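Local coordinates for protein (thiaminase I) (Bacillus subtilis, PDB 3THI), which degrades thiamin by transferring its pyrimidine portion to another base or nucleophile, with release of the thiazole, at residues S57-F63 with R341-R347; S43-P47 with H62-Y68; Y161-L165 with Y175-P179. All coordinates share one frame; numbering follows the deposited sequence.

Overall arrangement
Contacts 1 and 2 share helix 60-65 and adjoin through Arg-347, which forms a salt bridge with Asp-45; the centres of the two contacts are about 9 Å apart. Contact 1 is a buried contact, bringing segments far apart in sequence together through arginine planes, rings and bridging waters. Contact 2 lies nearer the surface, where the 43-47 loop meets the end of that helix with a proline whose CD lies over the faces of two aromatic rings and no direct hydrogen bond. Contact 3, also partly buried, is mostly aliphatic and has one tyrosine-to-backbone hydrogen bond; it touches contact 1 through Leu-342 but stays about 6 Å from contact 2 at the nearest atoms.

Contact 1: S57-F63 with R341-R347; sequences SIFLSHF and RLGPEVR
Leu-60 lays CD2 over one face of the Arg-341 guanidinium, 3.5 Å from Arg-341 CZ, while Ser-61 OG comes up at the edge, 2.7 Å from Arg-341 NH1. The bend at chi2 (-94°) brings Arg-341 CD to 3.2 Å from Ser-57 O, and that at chi3 (-123°) turns NE and the guanidinium toward Leu-60; NE is hydrogen-bonded to Gly-90 O. The Arg-347 guanidinium has Phe-59 CD1 over one face, the planes 25° apart, its NH1 3.5 Å from Phe-59 CE1. Arg-347 NH2 reaches the edge of the Phe-63 ring, 3.6 Å from CE1, and is held by a hydrogen bond to Ser-41 O and a salt bridge to Asp-45 OD1. Ile-58 and Leu-342 lie side by side, with Ile-58 CB 3.7 Å from Leu-342 CG. Water joins the backbones: one molecule accepts from Ser-61 N (3.0 Å) between Ser-57 O and Leu-342 O, another from His-62 N (3.1 Å) between Ile-58 O and Gly-343 O. A type I turn, Gly-343 to Val-346, leads into helix 346-353, Glu-345 at the N-cap position. Behind helix 60-65, Leu-60 and Phe-63 pack on strands 52-56 and 69-70, while Arg-93 of strand 92-93 touches Ser-61, Arg-341 and Pro-344.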
loop_
_atom_site.group_PDB
_atom_site.type_symbol
_atom_site.label_atom_id
_atom_site.label_comp_id
_atom_site.label_asym_id
_atom_site.label_seq_id
_atom_site.Cartn_x
_atom_site.Cartn_y
_atom_site.Cartn_z
ATOM N N SER A 57 -6.347 -0.670 5.475
ATOM C CA SER A 57 -7.767 -0.321 5.449
ATOM C C SER A 57 -8.746 -1.294 4.791
ATOM O O SER A 57 -9.956 -1.082 4.869
ATOM C CB SER A 57 -7.964 1.073 4.870
ATOM O OG SER A 57 -7.410 2.026 5.744
ATOM N N ILE A 58 -8.256 -2.337 4.116
ATOM C CA ILE A 58 -9.197 -3.290 3.529
ATOM C C ILE A 58 -9.889 -3.994 4.697
ATOM O O ILE A 58 -11.044 -4.407 4.589
ATOM C CB ILE A 58 -8.536 -4.359 2.591
ATOM C CG1 ILE A 58 -7.563 -5.246 3.352
ATOM C CG2 ILE A 58 -7.851 -3.702 1.408
ATOM C CD1 ILE A 58 -7.072 -6.420 2.535
ATOM N N PHE A 59 -9.179 -4.062 5.825
ATOM C CA PHE A 59 -9.674 -4.699 7.042
ATOM C C PHE A 59 -10.409 -3.766 7.983
ATOM O O PHE A 59 -10.991 -4.229 8.967
ATOM C CB PHE A 59 -8.519 -5.371 7.793
ATOM C CG PHE A 59 -7.840 -6.439 7.005
ATOM C CD1 PHE A 59 -8.543 -7.573 6.604
ATOM C CD2 PHE A 59 -6.524 -6.286 6.594
ATOM C CE1 PHE A 59 -7.945 -8.539 5.793
ATOM C CE2 PHE A 59 -5.917 -7.244 5.786
ATOM C CZ PHE A 59 -6.632 -8.371 5.383
ATOM N N LEU A 60 -10.435 -2.474 7.653
ATOM C CA LEU A 60 -11.097 -1.460 8.493
ATOM C C LEU A 60 -12.558 -1.747 8.828
ATOM O O LEU A 60 -12.934 -1.718 9.999
ATOM C CB LEU A 60 -10.987 -0.061 7.876
ATOM C CG LEU A 60 -11.495 1.062 8.782
ATOM C CD1 LEU A 60 -10.652 1.091 10.058
ATOM C CD2 LEU A 60 -11.449 2.403 8.069
ATOM N N SER A 61 -13.369 -2.009 7.803
ATOM C CA SER A 61 -14.796 -2.296 7.979
ATOM C C SER A 61 -15.054 -3.450 8.944
ATOM O O SER A 61 -15.915 -3.358 9.819
ATOM C CB SER A 61 -15.449 -2.564 6.627
ATOM O OG SER A 61 -15.340 -1.422 5.795
ATOM N N HIS A 62 -14.276 -4.517 8.798
ATOM C CA HIS A 62 -14.374 -5.673 9.675
ATOM C C HIS A 62 -14.038 -5.289 11.126
ATOM O O HIS A 62 -14.801 -5.585 12.042
ATOM C CB HIS A 62 -13.416 -6.771 9.198
ATOM C CG HIS A 62 -13.271 -7.904 10.168
ATOM N ND1 HIS A 62 -12.045 -8.401 10.555
ATOM C CD2 HIS A 62 -14.196 -8.596 10.871
ATOM C CE1 HIS A 62 -12.224 -9.346 11.460
ATOM N NE2 HIS A 62 -13.519 -9.482 11.669
ATOM N N PHE A 63 -12.889 -4.652 11.336
ATOM C CA PHE A 63 -12.476 -4.247 12.683
ATOM C C PHE A 63 -13.495 -3.329 13.342
ATOM O O PHE A 63 -13.779 -3.457 14.530
ATOM C CB PHE A 63 -11.108 -3.554 12.666
ATOM C CG PHE A 63 -9.964 -4.460 12.293
ATOM C CD1 PHE A 63 -10.064 -5.843 12.448
ATOM C CD2 PHE A 63 -8.773 -3.927 11.795
ATOM C CE1 PHE A 63 -8.994 -6.676 12.106
ATOM C CE2 PHE A 63 -7.703 -4.754 11.452
ATOM C CZ PHE A 63 -7.812 -6.131 11.610
ATOM N N ARG A 341 -11.046 -0.011 0.121
ATOM C CA ARG A 341 -11.764 -0.554 1.264
ATOM C C ARG A 341 -12.552 -1.809 0.909
ATOM O O ARG A 341 -13.118 -1.915 -0.176
ATOM C CB ARG A 341 -12.728 0.500 1.796
ATOM C CG ARG A 341 -12.048 1.568 2.578
ATOM C CD ARG A 341 -12.059 1.237 4.054
ATOM N NE ARG A 341 -12.713 2.342 4.727
ATOM C CZ ARG A 341 -13.820 2.256 5.447
ATOM N NH1 ARG A 341 -14.429 1.098 5.652
ATOM N NH2 ARG A 341 -14.397 3.373 5.838
ATOM N N LEU A 342 -12.601 -2.752 1.839
ATOM C CA LEU A 342 -13.334 -3.991 1.618
ATOM C C LEU A 342 -14.293 -4.178 2.775
ATOM O O LEU A 342 -14.013 -3.743 3.892
ATOM C CB LEU A 342 -12.374 -5.182 1.505
ATOM C CG LEU A 342 -11.405 -5.148 0.319
ATOM C CD1 LEU A 342 -10.675 -6.479 0.235
ATOM C CD2 LEU A 342 -12.165 -4.901 -0.959
ATOM N N GLY A 343 -15.426 -4.818 2.494
ATOM C CA GLY A 343 -16.435 -5.047 3.509
ATOM C C GLY A 343 -15.999 -5.854 4.716
ATOM O O GLY A 343 -14.918 -6.452 4.728
ATOM N N PRO A 344 -16.860 -5.921 5.732
ATOM C CA PRO A 344 -16.705 -6.619 7.012
ATOM C C PRO A 344 -16.404 -8.118 6.871
ATOM O O PRO A 344 -15.737 -8.717 7.722
ATOM C CB PRO A 344 -18.055 -6.421 7.688
ATOM C CG PRO A 344 -18.692 -5.301 6.960
ATOM C CD PRO A 344 -18.226 -5.385 5.577
ATOM N N GLU A 345 -16.922 -8.725 5.809
ATOM C CA GLU A 345 -16.742 -10.157 5.584
ATOM C C GLU A 345 -15.514 -10.477 4.752
ATOM O O GLU A 345 -15.375 -11.588 4.241
ATOM C CB GLU A 345 -17.996 -10.752 4.934
ATOM C CG GLU A 345 -19.280 -10.497 5.731
ATOM C CD GLU A 345 -19.160 -10.904 7.200
ATOM O OE1 GLU A 345 -18.610 -11.995 7.484
ATOM O OE2 GLU A 345 -19.617 -10.125 8.070
ATOM N N VAL A 346 -14.596 -9.517 4.682
ATOM C CA VAL A 346 -13.366 -9.662 3.902
ATOM C C VAL A 346 -12.610 -10.974 4.125
ATOM O O VAL A 346 -12.285 -11.663 3.163
ATOM C CB VAL A 346 -12.414 -8.427 4.068
ATOM C CG1 VAL A 346 -12.057 -8.182 5.525
ATOM C CG2 VAL A 346 -11.168 -8.593 3.206
ATOM N N ARG A 347 -12.385 -11.357 5.380
ATOM C CA ARG A 347 -11.650 -12.594 5.666
ATOM C C ARG A 347 -12.276 -13.841 5.039
ATOM O O ARG A 347 -11.569 -14.642 4.438
ATOM C CB ARG A 347 -11.433 -12.789 7.166
ATOM C CG ARG A 347 -10.567 -11.712 7.802
ATOM C CD ARG A 347 -9.968 -12.189 9.120
ATOM N NE ARG A 347 -9.354 -11.119 9.904
ATOM C CZ ARG A 347 -8.220 -10.495 9.592
ATOM N NH1 ARG A 347 -7.541 -10.803 8.492
ATOM N NH2 ARG A 347 -7.727 -9.586 10.419
HETATM O O HOH W 1 -12.489 -1.828 4.924
HETATM O O HOH W 2 -12.949 -5.237 6.138
#

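Contact 2: S43-P47 with H62-Y68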
loop_
_atom_site.group_PDB
_atom_site.type_symbol
_atom_site.label_atom_id
_atom_site.label_comp_id
_atom_site.label_asym_id
_atom_site.label_seq_id
_atom_site.Cartn_x
_atom_site.Cartn_y
_atom_site.Cartn_z
ATOM N N SER A 43 -3.388 -11.150 8.892
ATOM C CA SER A 43 -3.513 -12.494 9.436
ATOM C C SER A 43 -3.913 -12.517 10.908
ATOM O O SER A 43 -3.814 -13.554 11.562
ATOM C CB SER A 43 -2.203 -13.257 9.247
ATOM O OG SER A 43 -1.137 -12.616 9.925
ATOM N N ALA A 44 -4.363 -11.379 11.434
ATOM C CA ALA A 44 -4.772 -11.313 12.834
ATOM C C ALA A 44 -5.685 -10.146 13.190
ATOM O O ALA A 44 -5.614 -9.063 12.603
ATOM C CB ALA A 44 -3.548 -11.297 13.744
ATOM N N ASP A 45 -6.563 -10.394 14.150
ATOM C CA ASP A 45 -7.449 -9.357 14.639
ATOM C C ASP A 45 -6.703 -8.685 15.801
ATOM O O ASP A 45 -5.726 -9.229 16.329
ATOM C CB ASP A 45 -8.776 -9.955 15.099
ATOM C CG ASP A 45 -9.637 -10.436 13.942
ATOM O OD1 ASP A 45 -9.526 -9.900 12.806
ATOM O OD2 ASP A 45 -10.451 -11.351 14.183
ATOM N N PRO A 46 -7.117 -7.468 16.179
ATOM C CA PRO A 46 -6.448 -6.762 17.273
ATOM C C PRO A 46 -6.518 -7.475 18.618
ATOM O O PRO A 46 -7.608 -7.825 19.076
ATOM C CB PRO A 46 -7.219 -5.447 17.338
ATOM C CG PRO A 46 -7.666 -5.250 15.923
ATOM C CD PRO A 46 -8.160 -6.627 15.578
ATOM N N PRO A 47 -5.349 -7.773 19.226
ATOM C CA PRO A 47 -5.342 -8.440 20.534
ATOM C C PRO A 47 -5.895 -7.438 21.561
ATOM O O PRO A 47 -5.692 -6.231 21.429
ATOM C CB PRO A 47 -3.844 -8.700 20.774
ATOM C CG PRO A 47 -3.296 -8.868 19.399
ATOM C CD PRO A 47 -3.996 -7.748 18.646
ATOM N N HIS A 62 -14.276 -4.517 8.798
ATOM C CA HIS A 62 -14.374 -5.673 9.675
ATOM C C HIS A 62 -14.038 -5.289 11.126
ATOM O O HIS A 62 -14.801 -5.585 12.042
ATOM C CB HIS A 62 -13.416 -6.771 9.198
ATOM C CG HIS A 62 -13.271 -7.904 10.168
ATOM N ND1 HIS A 62 -12.045 -8.401 10.555
ATOM C CD2 HIS A 62 -14.196 -8.596 10.871
ATOM C CE1 HIS A 62 -12.224 -9.346 11.460
ATOM N NE2 HIS A 62 -13.519 -9.482 11.669
ATOM N N PHE A 63 -12.889 -4.652 11.336
ATOM C CA PHE A 63 -12.476 -4.247 12.683
ATOM C C PHE A 63 -13.495 -3.329 13.342
ATOM O O PHE A 63 -13.779 -3.457 14.530
ATOM C CB PHE A 63 -11.108 -3.554 12.666
ATOM C CG PHE A 63 -9.964 -4.460 12.293
ATOM C CD1 PHE A 63 -10.064 -5.843 12.448
ATOM C CD2 PHE A 63 -8.773 -3.927 11.795
ATOM C CE1 PHE A 63 -8.994 -6.676 12.106
ATOM C CE2 PHE A 63 -7.703 -4.754 11.452
ATOM C CZ PHE A 63 -7.812 -6.131 11.610
ATOM N N VAL A 64 -14.042 -2.400 12.566
ATOM C CA VAL A 64 -15.033 -1.468 13.087
ATOM C C VAL A 64 -16.332 -2.164 13.489
ATOM O O VAL A 64 -16.789 -2.032 14.626
ATOM C CB VAL A 64 -15.351 -0.360 12.072
ATOM C CG1 VAL A 64 -16.565 0.446 12.534
ATOM C CG2 VAL A 64 -14.146 0.548 11.900
ATOM N N ASP A 65 -16.916 -2.912 12.556
ATOM C CA ASP A 65 -18.173 -3.604 12.820
ATOM C C ASP A 65 -18.061 -4.637 13.931
ATOM O O ASP A 65 -19.057 -4.964 14.573
ATOM C CB ASP A 65 -18.713 -4.262 11.546
ATOM C CG ASP A 65 -19.101 -3.257 10.474
ATOM O OD1 ASP A 65 -19.064 -2.026 10.711
ATOM O OD2 ASP A 65 -19.461 -3.713 9.375
ATOM N N ALA A 66 -16.853 -5.155 14.156
ATOM C CA ALA A 66 -16.636 -6.138 15.211
ATOM C C ALA A 66 -16.448 -5.486 16.584
ATOM O O ALA A 66 -16.341 -6.184 17.596
ATOM C CB ALA A 66 -15.448 -7.023 14.877
ATOM N N GLY A 67 -16.397 -4.154 16.609
ATOM C CA GLY A 67 -16.244 -3.426 17.863
ATOM C C GLY A 67 -14.839 -3.411 18.454
ATOM O O GLY A 67 -14.667 -3.216 19.659
ATOM N N TYR A 68 -13.839 -3.580 17.592
ATOM C CA TYR A 68 -12.429 -3.604 17.983
ATOM C C TYR A 68 -11.786 -2.227 18.136
ATOM O O TYR A 68 -10.852 -2.051 18.920
ATOM C CB TYR A 68 -11.616 -4.352 16.923
ATOM C CG TYR A 68 -11.693 -5.843 17.000
ATOM C CD1 TYR A 68 -11.320 -6.510 18.155
ATOM C CD2 TYR A 68 -12.099 -6.595 15.905
ATOM C CE1 TYR A 68 -11.343 -7.895 18.222
ATOM C CE2 TYR A 68 -12.128 -7.986 15.960
ATOM C CZ TYR A 68 -11.748 -8.627 17.121
ATOM O OH TYR A 68 -11.766 -9.999 17.194
#
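Pro-46 puts one atom, CD, over the faces of two rings, a double CH-pi contact set beside the Schellman motif that ends helix 60-65. CD lies 3.9 Å from the centroid of the Tyr-68 ring, 12° off its normal and nearly over the centre; above Phe-63 it sits 26° off the normal, shifted toward the rim and 3.6 Å from CE1. Asp-45 OD1 comes instead to the edges of the His-62 and Phe-63 rings. It is 3.1 Å from His-62 CE1 and 3.3 Å from Phe-63 CE1, facing C-H groups whose slight positive charge probably suits it. CG anti to the carbonyl carbon (chi1 -72°) carries OD1 there, while Asp-45 CB packs 3.8 Å from Tyr-68 CZ. OD1 also forms a salt bridge with Arg-347 NH2. In the next shell, Trp-39 backs Pro-46 and gives its NE1 proton to Asp-45 O, Phe-53 touches the proline, and Leu-55 and Leu-69 support Phe-63. The Schellman turn brings Tyr-68 round to the proline: Gly-67, with positive phi, bonds through N to Val-64 O at 2.9 Å, and Tyr-68 N reaches back to Phe-63 O at 3.1 Å.

Contact 3: Y161-L165 with Y175-P179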
loop_
_atom_site.group_PDB
_atom_site.type_symbol
_atom_site.label_atom_id
_atom_site.label_comp_id
_atom_site.label_asym_id
_atom_site.label_seq_id
_atom_site.Cartn_x
_atom_site.Cartn_y
_atom_site.Cartn_z
ATOM N N TYR A 161 -7.997 -8.104 -8.088
ATOM C CA TYR A 161 -9.290 -8.413 -8.689
ATOM C C TYR A 161 -10.338 -7.347 -8.310
ATOM O O TYR A 161 -11.013 -6.772 -9.174
ATOM C CB TYR A 161 -9.771 -9.804 -8.226
ATOM C CG TYR A 161 -11.141 -10.168 -8.756
ATOM C CD1 TYR A 161 -11.289 -10.731 -10.025
ATOM C CD2 TYR A 161 -12.298 -9.876 -8.025
ATOM C CE1 TYR A 161 -12.550 -10.989 -10.562
ATOM C CE2 TYR A 161 -13.572 -10.130 -8.560
ATOM C CZ TYR A 161 -13.681 -10.686 -9.830
ATOM O OH TYR A 161 -14.913 -10.936 -10.373
ATOM N N LEU A 162 -10.459 -7.092 -7.011
ATOM C CA LEU A 162 -11.428 -6.135 -6.483
ATOM C C LEU A 162 -11.168 -4.701 -6.900
ATOM O O LEU A 162 -12.103 -3.932 -7.098
ATOM C CB LEU A 162 -11.506 -6.269 -4.965
ATOM C CG LEU A 162 -12.085 -7.622 -4.549
ATOM C CD1 LEU A 162 -12.017 -7.809 -3.052
ATOM C CD2 LEU A 162 -13.506 -7.693 -5.011
ATOM N N GLU A 163 -9.898 -4.338 -7.026
ATOM C CA GLU A 163 -9.549 -2.994 -7.460
ATOM C C GLU A 163 -9.913 -2.853 -8.933
ATOM O O GLU A 163 -10.526 -1.861 -9.340
ATOM C CB GLU A 163 -8.054 -2.730 -7.276
ATOM C CG GLU A 163 -7.621 -2.642 -5.832
ATOM C CD GLU A 163 -6.299 -1.945 -5.676
ATOM O OE1 GLU A 163 -5.357 -2.310 -6.398
ATOM O OE2 GLU A 163 -6.198 -1.030 -4.831
ATOM N N ALA A 164 -9.525 -3.852 -9.723
ATOM C CA ALA A 164 -9.815 -3.861 -11.149
ATOM C C ALA A 164 -11.315 -3.779 -11.383
ATOM O O ALA A 164 -11.766 -3.052 -12.263
ATOM C CB ALA A 164 -9.255 -5.136 -11.797
ATOM N N LEU A 165 -12.084 -4.501 -10.573
ATOM C CA LEU A 165 -13.538 -4.519 -10.711
ATOM C C LEU A 165 -14.130 -3.124 -10.565
ATOM O O LEU A 165 -15.097 -2.784 -11.245
ATOM C CB LEU A 165 -14.169 -5.477 -9.699
ATOM C CG LEU A 165 -15.648 -5.800 -9.910
ATOM C CD1 LEU A 165 -15.837 -6.434 -11.267
ATOM C CD2 LEU A 165 -16.156 -6.728 -8.814
ATOM N N TYR A 175 -17.182 -1.787 -0.944
ATOM C CA TYR A 175 -17.509 -3.201 -0.910
ATOM C C TYR A 175 -18.115 -3.682 0.397
ATOM O O TYR A 175 -17.718 -4.738 0.897
ATOM C CB TYR A 175 -16.280 -4.043 -1.228
ATOM C CG TYR A 175 -15.877 -4.032 -2.683
ATOM C CD1 TYR A 175 -16.671 -4.650 -3.657
ATOM C CD2 TYR A 175 -14.671 -3.455 -3.081
ATOM C CE1 TYR A 175 -16.262 -4.697 -4.987
ATOM C CE2 TYR A 175 -14.254 -3.500 -4.403
ATOM C CZ TYR A 175 -15.046 -4.121 -5.346
ATOM O OH TYR A 175 -14.594 -4.182 -6.639
ATOM N N ASP A 176 -19.047 -2.905 0.965
ATOM C CA ASP A 176 -19.735 -3.293 2.206
ATOM C C ASP A 176 -20.258 -4.682 1.933
ATOM O O ASP A 176 -20.213 -5.576 2.784
ATOM C CB ASP A 176 -20.906 -2.351 2.519
ATOM C CG ASP A 176 -20.467 -1.091 3.248
ATOM O OD1 ASP A 176 -19.393 -1.125 3.893
ATOM O OD2 ASP A 176 -21.187 -0.068 3.178
ATOM N N LEU A 177 -20.733 -4.844 0.705
ATOM C CA LEU A 177 -21.208 -6.116 0.214
ATOM C C LEU A 177 -20.129 -6.510 -0.794
ATOM O O LEU A 177 -19.825 -5.749 -1.716
ATOM C CB LEU A 177 -22.551 -5.946 -0.492
ATOM C CG LEU A 177 -23.252 -7.246 -0.872
ATOM C CD1 LEU A 177 -23.607 -8.017 0.401
ATOM C CD2 LEU A 177 -24.507 -6.930 -1.686
ATOM N N LEU A 178 -19.456 -7.626 -0.545
ATOM C CA LEU A 178 -18.427 -8.097 -1.465
ATOM C C LEU A 178 -19.080 -8.830 -2.643
ATOM O O LEU A 178 -20.116 -9.475 -2.485
ATOM C CB LEU A 178 -17.416 -8.963 -0.718
ATOM C CG LEU A 178 -16.527 -8.067 0.156
ATOM C CD1 LEU A 178 -16.041 -8.821 1.375
ATOM C CD2 LEU A 178 -15.362 -7.512 -0.671
ATOM N N PRO A 179 -18.478 -8.739 -3.844
ATOM C CA PRO A 179 -19.018 -9.379 -5.048
ATOM C C PRO A 179 -19.000 -10.902 -5.095
ATOM O O PRO A 179 -18.226 -11.559 -4.382
ATOM C CB PRO A 179 -18.163 -8.773 -6.162
ATOM C CG PRO A 179 -16.834 -8.682 -5.518
ATOM C CD PRO A 179 -17.142 -8.171 -4.111
#
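Leu-162 meets the returning chain through CB and both methyls. Its CB stands 3.9 Å from Tyr-175 CE2, beside the hydroxyl end of that ring. With chi1 at -66° CG leans toward the 175-179 loop, and chi2 splits the methyls between different partners. CD1 goes to Leu-178, 4.1 Å from its CD2, and also touches the side chain of Leu-342. CD2 is shared by two partners: it packs 3.5 Å from Pro-179 CG and at the same time lies over one face of the Tyr-175 ring, a CH-pi contact 24° off the normal and offset toward the rim.

The backbone of Leu-162 takes part as well. Tyr-175 OH donates to Leu-162 O over a short 2.5 Å, arriving in the carbonyl plane on a lone pair, with a C=O...O angle of 131°. Here the chain leaves helix 154-169, turns, and doubles back so that the 175-179 loop lies along one side of the same helix, all within the thiaminase-1 family region, which belongs to the periplasmic binding protein clan. One turn on from Leu-162, Leu-165 flanks the phenol: its CB is 3.3 Å from Tyr-175 OH, and its CD2 sits at the ring's edge, near the plane, while also reaching Pro-179 CG at 3.9 Å. In place of Tyr-175, a phenylalanine would lack the hydroxyl and would probably leave Leu-162 O without this donor and open a small gap beside Leu-165 CB. Farther out, Trp-349 of helix 346-353 touches Leu-162 and Leu-178 and gives its NE1 proton to Pro-179 O, and Leu-342 also packs against Tyr-175. On helix 186-199, Val-188 touches Leu-165.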